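N-Acetyltransferase, PseH (Campylobacter jejuni subsp. jejuni PT14, PDB 4XPL) transfers an acetyl group from acetyl coenzyme A to the 4-amino group of a UDP-linked amino sugar, the third step in making pseudaminic acid for flagellin. Local coordinates at residues S58-F63 / V74-I80; E86-Y90 / L102-I106; Y134-T140 / Y150-K154. The protein carries 8 engineered substitutions. All coordinates share one frame; numbering follows the deposited sequence.

Contact 1 (S58-F63 / V74-I80); sequences SSKKYF and VIDFVNI
Strands 61-67 and 70-78 form an antiparallel beta hairpin within the central mixed sheet, and the contact between 58-63 and 74-80 lies at its open end. K61 with F77 and F63 with I75 are hydrogen-bonded pairs; F77 N reaches K61 O at 2.8 Å and F63 N reaches I75 O at 2.9 Å. Between them, Y62 and D76 make a non-hydrogen-bonded pair whose side chains run alongside each other. CB of D76 sits over the centre of the Y62 ring, 3.4 Å from the centroid, a CH-pi contact, and with D76 CG between its backbone N and carbonyl carbon (chi1 71°) the carboxylate continues the stack, 16° off the ring plane. F63 and I75 occupy the other face with F77, whose ring edge receives F63 CD2, 3.9 Å from F77 CE1; these apolar side chains suit a surface packed against helix 99-114. Past the strands, I80 N still bonds S59 O, and one water joins S59 OG, K60 NZ and N79 N. S59 OG also bonds D57, which makes a weak, long ion pair with K60 NZ. D76 also touches acetyl coenzyme A, which places this hairpin beside the cofactor in the sheet of a GNAT acetyltransferase.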
loop_
_atom_site.group_PDB
_atom_site.type_symbol
_atom_site.label_atom_id
_atom_site.label_comp_id
_atom_site.label_asym_id
_atom_site.label_seq_id
_atom_site.Cartn_x
_atom_site.Cartn_y
_atom_site.Cartn_z
ATOM N N SER A 58 4.661 -13.542 6.307
ATOM C CA SER A 58 4.382 -12.528 7.330
ATOM C C SER A 58 5.140 -11.200 7.134
ATOM O O SER A 58 4.828 -10.219 7.807
ATOM C CB SER A 58 4.630 -13.087 8.749
ATOM O OG SER A 58 6.002 -13.162 9.058
ATOM N N SER A 59 6.115 -11.174 6.223
ATOM C CA SER A 59 6.831 -9.948 5.864
ATOM C C SER A 59 6.106 -9.045 4.844
ATOM O O SER A 59 6.623 -8.018 4.496
ATOM C CB SER A 59 8.226 -10.271 5.352
ATOM O OG SER A 59 8.188 -10.652 3.997
ATOM N N LYS A 60 4.908 -9.424 4.392
ATOM C CA LYS A 60 4.101 -8.585 3.505
ATOM C C LYS A 60 2.669 -8.569 4.015
ATOM O O LYS A 60 2.189 -9.589 4.501
ATOM C CB LYS A 60 4.082 -9.144 2.086
ATOM C CG LYS A 60 5.441 -9.212 1.368
ATOM C CD LYS A 60 5.208 -9.724 -0.079
ATOM C CE LYS A 60 6.471 -9.638 -0.955
ATOM N NZ LYS A 60 7.633 -10.038 -0.219
ATOM N N LYS A 61 1.999 -7.418 3.881
ATOM C CA LYS A 61 0.591 -7.276 4.229
ATOM C C LYS A 61 -0.019 -6.264 3.265
ATOM O O LYS A 61 0.511 -5.147 3.095
ATOM C CB LYS A 61 0.408 -6.789 5.672
ATOM C CG LYS A 61 0.953 -7.716 6.750
ATOM C CD LYS A 61 0.484 -7.246 8.143
ATOM C CE LYS A 61 1.070 -8.071 9.240
ATOM N NZ LYS A 61 0.392 -9.397 9.304
ATOM N N TYR A 62 -1.101 -6.669 2.606
ATOM C CA TYR A 62 -1.869 -5.802 1.735
ATOM C C TYR A 62 -3.264 -5.656 2.317
ATOM O O TYR A 62 -3.825 -6.632 2.792
ATOM C CB TYR A 62 -1.978 -6.448 0.339
ATOM C CG TYR A 62 -0.745 -6.310 -0.533
ATOM C CD1 TYR A 62 0.454 -6.906 -0.177
ATOM C CD2 TYR A 62 -0.786 -5.581 -1.714
ATOM C CE1 TYR A 62 1.578 -6.769 -0.970
ATOM C CE2 TYR A 62 0.347 -5.453 -2.528
ATOM C CZ TYR A 62 1.506 -6.030 -2.143
ATOM O OH TYR A 62 2.635 -5.925 -2.909
ATOM N N PHE A 63 -3.807 -4.444 2.239
ATOM C CA PHE A 63 -5.127 -4.129 2.693
ATOM C C PHE A 63 -5.945 -3.409 1.636
ATOM O O PHE A 63 -5.436 -2.502 0.917
ATOM C CB PHE A 63 -5.017 -3.237 3.927
ATOM C CG PHE A 63 -4.386 -3.926 5.129
ATOM C CD1 PHE A 63 -5.148 -4.756 5.924
ATOM C CD2 PHE A 63 -3.080 -3.718 5.454
ATOM C CE1 PHE A 63 -4.626 -5.354 7.035
ATOM C CE2 PHE A 63 -2.524 -4.340 6.561
ATOM C CZ PHE A 63 -3.308 -5.150 7.348
ATOM N N VAL A 74 -5.967 0.723 -2.057
ATOM C CA VAL A 74 -5.194 -0.370 -1.471
ATOM C C VAL A 74 -3.940 0.213 -0.849
ATOM O O VAL A 74 -3.310 1.157 -1.400
ATOM C CB VAL A 74 -4.827 -1.404 -2.566
ATOM C CG1 VAL A 74 -3.629 -2.346 -2.158
ATOM C CG2 VAL A 74 -6.069 -2.207 -2.994
ATOM N N ILE A 75 -3.544 -0.355 0.276
ATOM C CA ILE A 75 -2.239 -0.057 0.847
ATOM C C ILE A 75 -1.463 -1.329 1.105
ATOM O O ILE A 75 -2.045 -2.385 1.218
ATOM C CB ILE A 75 -2.360 0.799 2.147
ATOM C CG1 ILE A 75 -3.122 0.062 3.245
ATOM C CG2 ILE A 75 -2.997 2.158 1.836
ATOM C CD1 ILE A 75 -3.089 0.784 4.628
ATOM N N ASP A 76 -0.135 -1.218 1.164
ATOM C CA ASP A 76 0.675 -2.363 1.392
ATOM C C ASP A 76 1.931 -2.028 2.149
ATOM O O ASP A 76 2.468 -0.878 2.096
ATOM C CB ASP A 76 1.008 -3.132 0.095
ATOM C CG ASP A 76 1.974 -2.412 -0.790
ATOM O OD1 ASP A 76 3.195 -2.604 -0.616
ATOM O OD2 ASP A 76 1.497 -1.664 -1.661
ATOM N N PHE A 77 2.387 -3.070 2.846
ATOM C CA PHE A 77 3.605 -3.037 3.632
ATOM C C PHE A 77 4.414 -4.272 3.257
ATOM O O PHE A 77 3.887 -5.368 3.289
ATOM C CB PHE A 77 3.250 -3.066 5.116
ATOM C CG PHE A 77 2.246 -2.036 5.526
ATOM C CD1 PHE A 77 0.880 -2.308 5.473
ATOM C CD2 PHE A 77 2.656 -0.817 6.025
ATOM C CE1 PHE A 77 -0.036 -1.356 5.854
ATOM C CE2 PHE A 77 1.756 0.112 6.452
ATOM C CZ PHE A 77 0.411 -0.128 6.363
ATOM N N VAL A 78 5.656 -4.075 2.811
ATOM C CA VAL A 78 6.506 -5.158 2.411
ATOM C C VAL A 78 7.870 -4.981 3.074
ATOM O O VAL A 78 8.200 -3.886 3.601
ATOM C CB VAL A 78 6.582 -5.273 0.855
ATOM C CG1 VAL A 78 5.160 -5.397 0.277
ATOM C CG2 VAL A 78 7.336 -4.079 0.193
ATOM N N ASN A 79 8.630 -6.072 3.092
ATOM C CA ASN A 79 9.925 -6.135 3.771
ATOM C C ASN A 79 9.761 -5.736 5.228
ATOM O O ASN A 79 10.550 -4.983 5.776
ATOM C CB ASN A 79 10.958 -5.233 3.096
ATOM C CG ASN A 79 11.248 -5.633 1.665
ATOM O OD1 ASN A 79 11.662 -6.742 1.391
ATOM N ND2 ASN A 79 11.039 -4.707 0.748
ATOM N N ILE A 80 8.700 -6.227 5.851
ATOM C CA ILE A 80 8.431 -5.887 7.230
ATOM C C ILE A 80 9.442 -6.577 8.134
ATOM O O ILE A 80 9.644 -7.793 8.048
ATOM C CB ILE A 80 7.026 -6.308 7.691
ATOM C CG1 ILE A 80 5.962 -5.663 6.820
ATOM C CG2 ILE A 80 6.854 -5.979 9.183
ATOM C CD1 ILE A 80 4.553 -6.261 7.021
HETATM O O HOH W 1 8.555 -8.755 1.800
#

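Contact 2 (E86-Y90 / L102-I106); sequences EFGLY and LMNEI. With ACO (acetyl coenzyme *a), chain B.
L89, I106 and F87 carry most of this buried packing between strand 84-91 and helix 99-114, the first two elements of a beta-alpha-beta unit in the GNAT fold. The short segments run roughly antiparallel, at 153°, with their axes 9.4 Å apart. I106 serves both strand residues through its two branches. Its CG2 lies over one face of the F87 ring, offset toward the rim and 4.1 Å from the centroid, while CD1 reaches L89 CB at 3.8 Å. A beta-branched residue suits this place because its branches can cover a flat ring and an aliphatic chain together. F87 points toward the helix and, with CG between its backbone N and carbonyl carbon (chi1 74°), presents one ring face to I106; M103 meets the same ring obliquely in a Met-aromatic contact, SD being 5.2 Å from the centroid. The methionine chain bends at chi2 and chi3, bringing the sulfur within 3.9 Å of L89 CD1. That leucine methyl also rests on L102 CB and on CDP of the cofactor, so L89 belongs to both core and ligand pocket. G88 has no side chain on the cofactor side, so the acetyl end can lie close against the strand backbone, G88 CA being 3.6 Å from the thioester sulfur S1P. L89 completes the link to acetyl coenzyme A: cofactor N4P donates to L89 O at 2.8 Å, with an N-H...O angle of 161°.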
loop_
_atom_site.group_PDB
_atom_site.type_symbol
_atom_site.label_atom_id
_atom_site.label_comp_id
_atom_site.label_asym_id
_atom_site.label_seq_id
_atom_site.Cartn_x
_atom_site.Cartn_y
_atom_site.Cartn_z
ATOM N N GLU A 86 8.709 -1.204 4.114
ATOM C CA GLU A 86 8.466 -0.423 2.913
ATOM C C GLU A 86 6.977 -0.421 2.729
ATOM O O GLU A 86 6.313 -1.317 3.197
ATOM C CB GLU A 86 9.091 -1.079 1.692
ATOM C CG GLU A 86 10.552 -1.187 1.779
ATOM C CD GLU A 86 11.163 -1.772 0.512
ATOM O OE1 GLU A 86 10.478 -2.548 -0.209
ATOM O OE2 GLU A 86 12.326 -1.444 0.224
ATOM N N PHE A 87 6.467 0.579 2.034
ATOM C CA PHE A 87 5.052 0.669 1.793
ATOM C C PHE A 87 4.750 1.137 0.391
ATOM O O PHE A 87 5.594 1.732 -0.303
ATOM C CB PHE A 87 4.368 1.617 2.798
ATOM C CG PHE A 87 4.637 3.063 2.543
ATOM C CD1 PHE A 87 5.714 3.688 3.128
ATOM C CD2 PHE A 87 3.824 3.789 1.695
ATOM C CE1 PHE A 87 5.981 5.000 2.895
ATOM C CE2 PHE A 87 4.087 5.118 1.441
ATOM C CZ PHE A 87 5.156 5.730 2.041
ATOM N N GLY A 88 3.503 0.894 0.019
ATOM C CA GLY A 88 2.941 1.324 -1.243
ATOM C C GLY A 88 1.465 1.644 -1.057
ATOM O O GLY A 88 0.846 1.275 -0.044
ATOM N N LEU A 89 0.916 2.382 -2.017
ATOM C CA LEU A 89 -0.510 2.769 -1.976
ATOM C C LEU A 89 -1.008 2.958 -3.395
ATOM O O LEU A 89 -0.211 3.216 -4.324
ATOM C CB LEU A 89 -0.705 4.040 -1.161
ATOM C CG LEU A 89 -0.290 5.397 -1.717
ATOM C CD1 LEU A 89 -0.911 6.590 -0.984
ATOM C CD2 LEU A 89 1.215 5.490 -1.716
ATOM N N TYR A 90 -2.302 2.765 -3.566
ATOM C CA TYR A 90 -2.926 2.872 -4.855
ATOM C C TYR A 90 -4.369 3.334 -4.661
ATOM O O TYR A 90 -5.162 2.630 -4.018
ATOM C CB TYR A 90 -2.828 1.515 -5.580
ATOM C CG TYR A 90 -3.029 1.601 -7.065
ATOM C CD1 TYR A 90 -4.297 1.670 -7.604
ATOM C CD2 TYR A 90 -1.945 1.600 -7.944
ATOM C CE1 TYR A 90 -4.503 1.755 -8.971
ATOM C CE2 TYR A 90 -2.148 1.682 -9.329
ATOM C CZ TYR A 90 -3.441 1.764 -9.824
ATOM O OH TYR A 90 -3.684 1.841 -11.178
ATOM N N LEU A 102 -5.240 7.367 2.645
ATOM C CA LEU A 102 -4.402 6.182 2.567
ATOM C C LEU A 102 -3.090 6.349 3.322
ATOM O O LEU A 102 -2.650 5.421 4.013
ATOM C CB LEU A 102 -4.131 5.776 1.123
ATOM C CG LEU A 102 -5.320 5.568 0.186
ATOM C CD1 LEU A 102 -4.876 5.181 -1.245
ATOM C CD2 LEU A 102 -6.304 4.536 0.783
ATOM N N MET A 103 -2.493 7.533 3.205
ATOM C CA MET A 103 -1.246 7.865 3.930
ATOM C C MET A 103 -1.465 7.882 5.448
ATOM O O MET A 103 -0.639 7.360 6.210
ATOM C CB MET A 103 -0.684 9.223 3.475
ATOM C CG MET A 103 -0.054 9.252 2.104
ATOM S SD MET A 103 1.285 8.044 1.895
ATOM C CE MET A 103 2.428 8.625 3.166
ATOM N N ASN A 104 -2.567 8.466 5.904
ATOM C CA ASN A 104 -2.897 8.396 7.329
ATOM C C ASN A 104 -2.959 6.956 7.810
ATOM O O ASN A 104 -2.450 6.645 8.882
ATOM C CB ASN A 104 -4.260 9.054 7.664
ATOM C CG ASN A 104 -4.238 10.578 7.551
ATOM O OD1 ASN A 104 -3.170 11.234 7.646
ATOM N ND2 ASN A 104 -5.430 11.156 7.322
ATOM N N GLU A 105 -3.654 6.101 7.061
ATOM C CA GLU A 105 -3.764 4.697 7.419
ATOM C C GLU A 105 -2.435 3.954 7.413
ATOM O O GLU A 105 -2.184 3.119 8.289
ATOM C CB GLU A 105 -4.748 3.974 6.502
ATOM C CG GLU A 105 -6.166 4.459 6.617
ATOM C CD GLU A 105 -6.723 4.373 8.042
ATOM O OE1 GLU A 105 -6.622 3.291 8.650
ATOM O OE2 GLU A 105 -7.243 5.386 8.530
ATOM N N ILE A 106 -1.604 4.234 6.419
ATOM C CA ILE A 106 -0.288 3.619 6.321
ATOM C C ILE A 106 0.547 3.946 7.554
ATOM O O ILE A 106 1.146 3.057 8.157
ATOM C CB ILE A 106 0.479 4.070 5.040
ATOM C CG1 ILE A 106 -0.075 3.338 3.799
ATOM C CG2 ILE A 106 2.020 3.809 5.173
ATOM C CD1 ILE A 106 0.043 4.090 2.525
HETATM N N1A ACO B . 3.703 18.459 -8.655
HETATM C C2A ACO B . 3.426 18.602 -7.342
HETATM N N3A ACO B . 2.246 18.225 -6.804
HETATM C C4A ACO B . 1.254 17.670 -7.557
HETATM C C5A ACO B . 1.485 17.474 -8.994
HETATM C C6A ACO B . 2.808 17.918 -9.523
HETATM N N6A ACO B . 3.126 17.793 -10.837
HETATM N N7A ACO B . 0.355 16.919 -9.486
HETATM C C8A ACO B . -0.525 16.770 -8.455
HETATM N N9A ACO B . 0.018 17.216 -7.300
HETATM C C1B ACO B . -0.586 17.230 -5.930
HETATM C C2B ACO B . -2.080 17.529 -5.904
HETATM O O2B ACO B . -2.347 18.925 -6.064
HETATM C C3B ACO B . -2.440 17.015 -4.527
HETATM O O3B ACO B . -2.153 18.046 -3.582
HETATM P P3B ACO B . -2.718 18.075 -2.068
HETATM O O7A ACO B . -2.163 16.825 -1.392
HETATM O O8A ACO B . -2.102 19.344 -1.522
HETATM O O9A ACO B . -4.228 18.118 -2.197
HETATM C C4B ACO B . -1.535 15.798 -4.329
HETATM O O4B ACO B . -0.442 15.970 -5.244
HETATM C C5B ACO B . -2.276 14.480 -4.581
HETATM O O5B ACO B . -2.983 14.518 -5.831
HETATM P P1A ACO B . -4.452 13.875 -6.062
HETATM O O1A ACO B . -4.863 14.043 -7.500
HETATM O O2A ACO B . -5.379 14.311 -4.948
HETATM O O3A ACO B . -4.179 12.289 -6.031
HETATM P P2A ACO B . -4.628 11.330 -4.841
HETATM O O4A ACO B . -4.313 11.982 -3.521
HETATM O O5A ACO B . -6.062 10.934 -5.124
HETATM O O6A ACO B . -3.755 10.002 -5.129
HETATM C CBP ACO B . -1.921 8.543 -5.334
HETATM C CCP ACO B . -2.332 9.969 -5.061
HETATM C CDP ACO B . -2.561 7.637 -4.242
HETATM C CEP ACO B . -0.390 8.449 -5.294
HETATM C CAP ACO B . -2.448 8.190 -6.735
HETATM O OAP ACO B . -1.926 9.112 -7.723
HETATM C C9P ACO B . -2.106 6.794 -7.149
HETATM O O9P ACO B . -2.726 5.827 -6.703
HETATM N N8P ACO B . -1.126 6.679 -8.050
HETATM C C7P ACO B . -0.751 5.389 -8.619
HETATM C C6P ACO B . -0.078 4.488 -7.573
HETATM C C5P ACO B . 1.186 5.121 -7.024
HETATM O O5P ACO B . 1.937 5.783 -7.750
HETATM N N4P ACO B . 1.476 4.884 -5.745
HETATM C C3P ACO B . 2.798 5.246 -5.206
HETATM C C2P ACO B . 3.832 4.141 -5.521
HETATM S S1P ACO B . 3.366 2.700 -4.586
HETATM C C ACO B . 2.621 1.658 -5.650
HETATM O O ACO B . 2.449 1.986 -6.831
HETATM C CH3 ACO B . 2.142 0.336 -5.104
#

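Contact 3 (Y134-T140 / Y150-K154). Engineered in segment 150-154: Y150 (natural residue His), V151 (natural residue Ile), Y152 (natural residue Cys). With ACO (acetyl coenzyme *a), chain B.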
loop_
_atom_site.group_PDB
_atom_site.type_symbol
_atom_site.label_atom_id
_atom_site.label_comp_id
_atom_site.label_asym_id
_atom_site.label_seq_id
_atom_site.Cartn_x
_atom_site.Cartn_y
_atom_site.Cartn_z
ATOM N N TYR A 134 4.119 12.369 -0.065
ATOM C CA TYR A 134 5.099 11.913 0.930
ATOM C C TYR A 134 5.738 13.099 1.652
ATOM O O TYR A 134 5.883 13.088 2.880
ATOM C CB TYR A 134 6.184 11.041 0.266
ATOM C CG TYR A 134 5.665 9.736 -0.337
ATOM C CD1 TYR A 134 4.338 9.329 -0.165
ATOM C CD2 TYR A 134 6.499 8.913 -1.092
ATOM C CE1 TYR A 134 3.863 8.165 -0.731
ATOM C CE2 TYR A 134 6.010 7.697 -1.649
ATOM C CZ TYR A 134 4.706 7.343 -1.454
ATOM O OH TYR A 134 4.206 6.174 -2.007
ATOM N N GLN A 135 6.107 14.128 0.897
ATOM C CA GLN A 135 6.698 15.337 1.473
ATOM C C GLN A 135 5.700 15.999 2.413
ATOM O O GLN A 135 6.076 16.497 3.478
ATOM C CB GLN A 135 7.109 16.329 0.370
ATOM C CG GLN A 135 7.489 17.717 0.862
ATOM C CD GLN A 135 6.517 18.789 0.412
ATOM O OE1 GLN A 135 6.627 19.297 -0.722
ATOM N NE2 GLN A 135 5.579 19.166 1.292
ATOM N N GLN A 136 4.429 16.019 2.021
ATOM C CA GLN A 136 3.396 16.623 2.873
ATOM C C GLN A 136 3.217 15.871 4.192
ATOM O O GLN A 136 2.740 16.433 5.163
ATOM C CB GLN A 136 2.056 16.706 2.137
ATOM C CG GLN A 136 2.032 17.789 1.069
ATOM C CD GLN A 136 0.765 17.806 0.245
ATOM O OE1 GLN A 136 0.455 18.816 -0.388
ATOM N NE2 GLN A 136 0.033 16.705 0.235
ATOM N N ASN A 137 3.577 14.595 4.220
ATOM C CA ASN A 137 3.498 13.788 5.442
ATOM C C ASN A 137 4.882 13.603 6.134
ATOM O O ASN A 137 5.096 12.662 6.925
ATOM C CB ASN A 137 2.839 12.444 5.126
ATOM C CG ASN A 137 1.356 12.574 4.875
ATOM O OD1 ASN A 137 0.571 12.544 5.814
ATOM N ND2 ASN A 137 0.965 12.814 3.617
ATOM N N HIS A 138 5.765 14.560 5.864
ATOM C CA HIS A 138 7.092 14.740 6.511
ATOM C C HIS A 138 8.143 13.704 6.152
ATOM O O HIS A 138 9.163 13.582 6.842
ATOM C CB HIS A 138 6.980 14.918 8.029
ATOM C CG HIS A 138 5.880 15.837 8.440
ATOM N ND1 HIS A 138 5.635 17.031 7.795
ATOM C CD2 HIS A 138 4.989 15.763 9.454
ATOM C CE1 HIS A 138 4.618 17.638 8.382
ATOM N NE2 HIS A 138 4.209 16.893 9.392
ATOM N N PHE A 139 7.927 12.997 5.041
ATOM C CA PHE A 139 8.959 12.151 4.477
ATOM C C PHE A 139 10.136 12.974 3.964
ATOM O O PHE A 139 10.001 14.124 3.547
ATOM C CB PHE A 139 8.398 11.247 3.362
ATOM C CG PHE A 139 7.612 10.076 3.877
ATOM C CD1 PHE A 139 6.291 10.237 4.299
ATOM C CD2 PHE A 139 8.204 8.829 4.011
ATOM C CE1 PHE A 139 5.580 9.185 4.797
ATOM C CE2 PHE A 139 7.488 7.781 4.505
ATOM C CZ PHE A 139 6.167 7.952 4.888
ATOM N N THR A 140 11.311 12.382 4.033
ATOM C CA THR A 140 12.495 13.043 3.549
ATOM C C THR A 140 13.225 12.093 2.580
ATOM O O THR A 140 13.286 10.885 2.793
ATOM C CB THR A 140 13.342 13.607 4.725
ATOM O OG1 THR A 140 13.726 12.573 5.616
ATOM C CG2 THR A 140 12.538 14.620 5.553
ATOM N N TYR A 150 14.349 7.613 -2.866
ATOM C CA TYR A 150 14.097 6.763 -1.697
ATOM C C TYR A 150 13.748 7.699 -0.543
ATOM O O TYR A 150 14.502 8.650 -0.279
ATOM C CB TYR A 150 15.368 5.942 -1.356
ATOM C CG TYR A 150 15.748 4.945 -2.417
ATOM C CD1 TYR A 150 16.514 5.326 -3.508
ATOM C CD2 TYR A 150 15.344 3.606 -2.325
ATOM C CE1 TYR A 150 16.854 4.416 -4.510
ATOM C CE2 TYR A 150 15.677 2.686 -3.312
ATOM C CZ TYR A 150 16.423 3.105 -4.412
ATOM O OH TYR A 150 16.756 2.198 -5.392
ATOM N N VAL A 151 12.604 7.459 0.127
ATOM C CA VAL A 151 12.160 8.332 1.213
ATOM C C VAL A 151 11.948 7.575 2.506
ATOM O O VAL A 151 11.739 6.335 2.516
ATOM C CB VAL A 151 10.837 9.122 0.853
ATOM C CG1 VAL A 151 11.064 9.995 -0.341
ATOM C CG2 VAL A 151 9.678 8.181 0.614
ATOM N N TYR A 152 12.049 8.299 3.614
ATOM C CA TYR A 152 11.800 7.710 4.904
ATOM C C TYR A 152 11.095 8.677 5.851
ATOM O O TYR A 152 11.181 9.891 5.704
ATOM C CB TYR A 152 13.098 7.222 5.573
ATOM C CG TYR A 152 13.865 8.316 6.280
ATOM C CD1 TYR A 152 14.720 9.165 5.582
ATOM C CD2 TYR A 152 13.713 8.534 7.649
ATOM C CE1 TYR A 152 15.410 10.187 6.231
ATOM C CE2 TYR A 152 14.406 9.555 8.296
ATOM C CZ TYR A 152 15.231 10.382 7.579
ATOM O OH TYR A 152 15.923 11.386 8.222
ATOM N N LEU A 153 10.426 8.081 6.833
ATOM C CA LEU A 153 9.823 8.764 7.963
ATOM C C LEU A 153 10.097 7.931 9.217
ATOM O O LEU A 153 9.812 6.719 9.221
ATOM C CB LEU A 153 8.310 8.873 7.749
ATOM C CG LEU A 153 7.516 9.607 8.831
ATOM C CD1 LEU A 153 7.876 11.101 8.862
ATOM C CD2 LEU A 153 6.014 9.405 8.655
ATOM N N LYS A 154 10.660 8.565 10.248
ATOM C CA LYS A 154 10.939 7.909 11.539
ATOM C C LYS A 154 10.018 8.432 12.622
ATOM O O LYS A 154 9.752 9.626 12.688
ATOM C CB LYS A 154 12.375 8.155 12.024
ATOM C CG LYS A 154 13.401 7.353 11.338
ATOM C CD LYS A 154 14.601 7.076 12.241
ATOM C CE LYS A 154 15.824 6.666 11.416
ATOM N NZ LYS A 154 15.501 5.617 10.396
HETATM N N1A ACO B . 3.703 18.459 -8.655
HETATM C C2A ACO B . 3.426 18.602 -7.342
HETATM N N3A ACO B . 2.246 18.225 -6.804
HETATM C C4A ACO B . 1.254 17.670 -7.557
HETATM C C5A ACO B . 1.485 17.474 -8.994
HETATM C C6A ACO B . 2.808 17.918 -9.523
HETATM N N6A ACO B . 3.126 17.793 -10.837
HETATM N N7A ACO B . 0.355 16.919 -9.486
HETATM C C8A ACO B . -0.525 16.770 -8.455
HETATM N N9A ACO B . 0.018 17.216 -7.300
HETATM C C1B ACO B . -0.586 17.230 -5.930
HETATM C C2B ACO B . -2.080 17.529 -5.904
HETATM O O2B ACO B . -2.347 18.925 -6.064
HETATM C C3B ACO B . -2.440 17.015 -4.527
HETATM O O3B ACO B . -2.153 18.046 -3.582
HETATM P P3B ACO B . -2.718 18.075 -2.068
HETATM O O7A ACO B . -2.163 16.825 -1.392
HETATM O O8A ACO B . -2.102 19.344 -1.522
HETATM O O9A ACO B . -4.228 18.118 -2.197
HETATM C C4B ACO B . -1.535 15.798 -4.329
HETATM O O4B ACO B . -0.442 15.970 -5.244
HETATM C C5B ACO B . -2.276 14.480 -4.581
HETATM O O5B ACO B . -2.983 14.518 -5.831
HETATM P P1A ACO B . -4.452 13.875 -6.062
HETATM O O1A ACO B . -4.863 14.043 -7.500
HETATM O O2A ACO B . -5.379 14.311 -4.948
HETATM O O3A ACO B . -4.179 12.289 -6.031
HETATM P P2A ACO B . -4.628 11.330 -4.841
HETATM O O4A ACO B . -4.313 11.982 -3.521
HETATM O O5A ACO B . -6.062 10.934 -5.124
HETATM O O6A ACO B . -3.755 10.002 -5.129
HETATM C CBP ACO B . -1.921 8.543 -5.334
HETATM C CCP ACO B . -2.332 9.969 -5.061
HETATM C CDP ACO B . -2.561 7.637 -4.242
HETATM C CEP ACO B . -0.390 8.449 -5.294
HETATM C CAP ACO B . -2.448 8.190 -6.735
HETATM O OAP ACO B . -1.926 9.112 -7.723
HETATM C C9P ACO B . -2.106 6.794 -7.149
HETATM O O9P ACO B . -2.726 5.827 -6.703
HETATM N N8P ACO B . -1.126 6.679 -8.050
HETATM C C7P ACO B . -0.751 5.389 -8.619
HETATM C C6P ACO B . -0.078 4.488 -7.573
HETATM C C5P ACO B . 1.186 5.121 -7.024
HETATM O O5P ACO B . 1.937 5.783 -7.750
HETATM N N4P ACO B . 1.476 4.884 -5.745
HETATM C C3P ACO B . 2.798 5.246 -5.206
HETATM C C2P ACO B . 3.832 4.141 -5.521
HETATM S S1P ACO B . 3.366 2.700 -4.586
HETATM C C ACO B . 2.621 1.658 -5.650
HETATM O O ACO B . 2.449 1.986 -6.831
HETATM C CH3 ACO B . 2.142 0.336 -5.104
HETATM O O HOH W 2 11.432 12.175 7.489
#
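F139 has CG beside its backbone N and anti to the carbonyl carbon (chi1 -77°), L153 has CG anti to its backbone N (chi1 -178°), and the two side chains meet at about a right angle. L153 CB lies over one face of the F139 ring, 3.6 Å from the centroid. CG2 of V151, an engineered residue, approaches F139 CD2 at 3.8 Å and Y134 CD2 at 3.7 Å. T140 and engineered Y152 form an antiparallel hydrogen-bonded pair, each backbone N donating to the other's O at 3.0 Å. A water accepts from T140 OG1 and donates to H138 O and Y152 O, a polar bridge suited to the hydroxyl of an exposed threonine. The helix ends in a Schellman motif with H138, at positive phi, as its C-prime residue; F139 N bonds Y134 O and H138 N bonds Q135 O. Within this turn, Q136 NE2 donates to O7A on the 3'-phosphate of acetyl coenzyme A at 2.7 Å, nearly straight at 170°. F139 and Y134 also meet F87 of strand 84-91 and M103 of helix 99-114, so the end of helix 128-136 packs beside that helix, where the chain enters edge strand 140-144, next to strand 148-154.

In the fold
The contacts follow one another in series along the chain, each closing before the next opens, and all reach the same seven-stranded mixed sheet. Contacts 1 and 2 have centres about 10 Å apart and are joined directly, since strands 70-78 and 84-91 are neighbours. Contact 3 lies about 12 Å from contact 2, between centres, and they meet where side chains of strand 84-91 and helix 99-114 pack against those at the end of helix 128-136. Contacts 1 and 3, about 18 Å apart between centres, do not touch; contact 2 connects them. Acetyl coenzyme A touches all three, so its binding site draws on strands and helices across much of the GNAT fold.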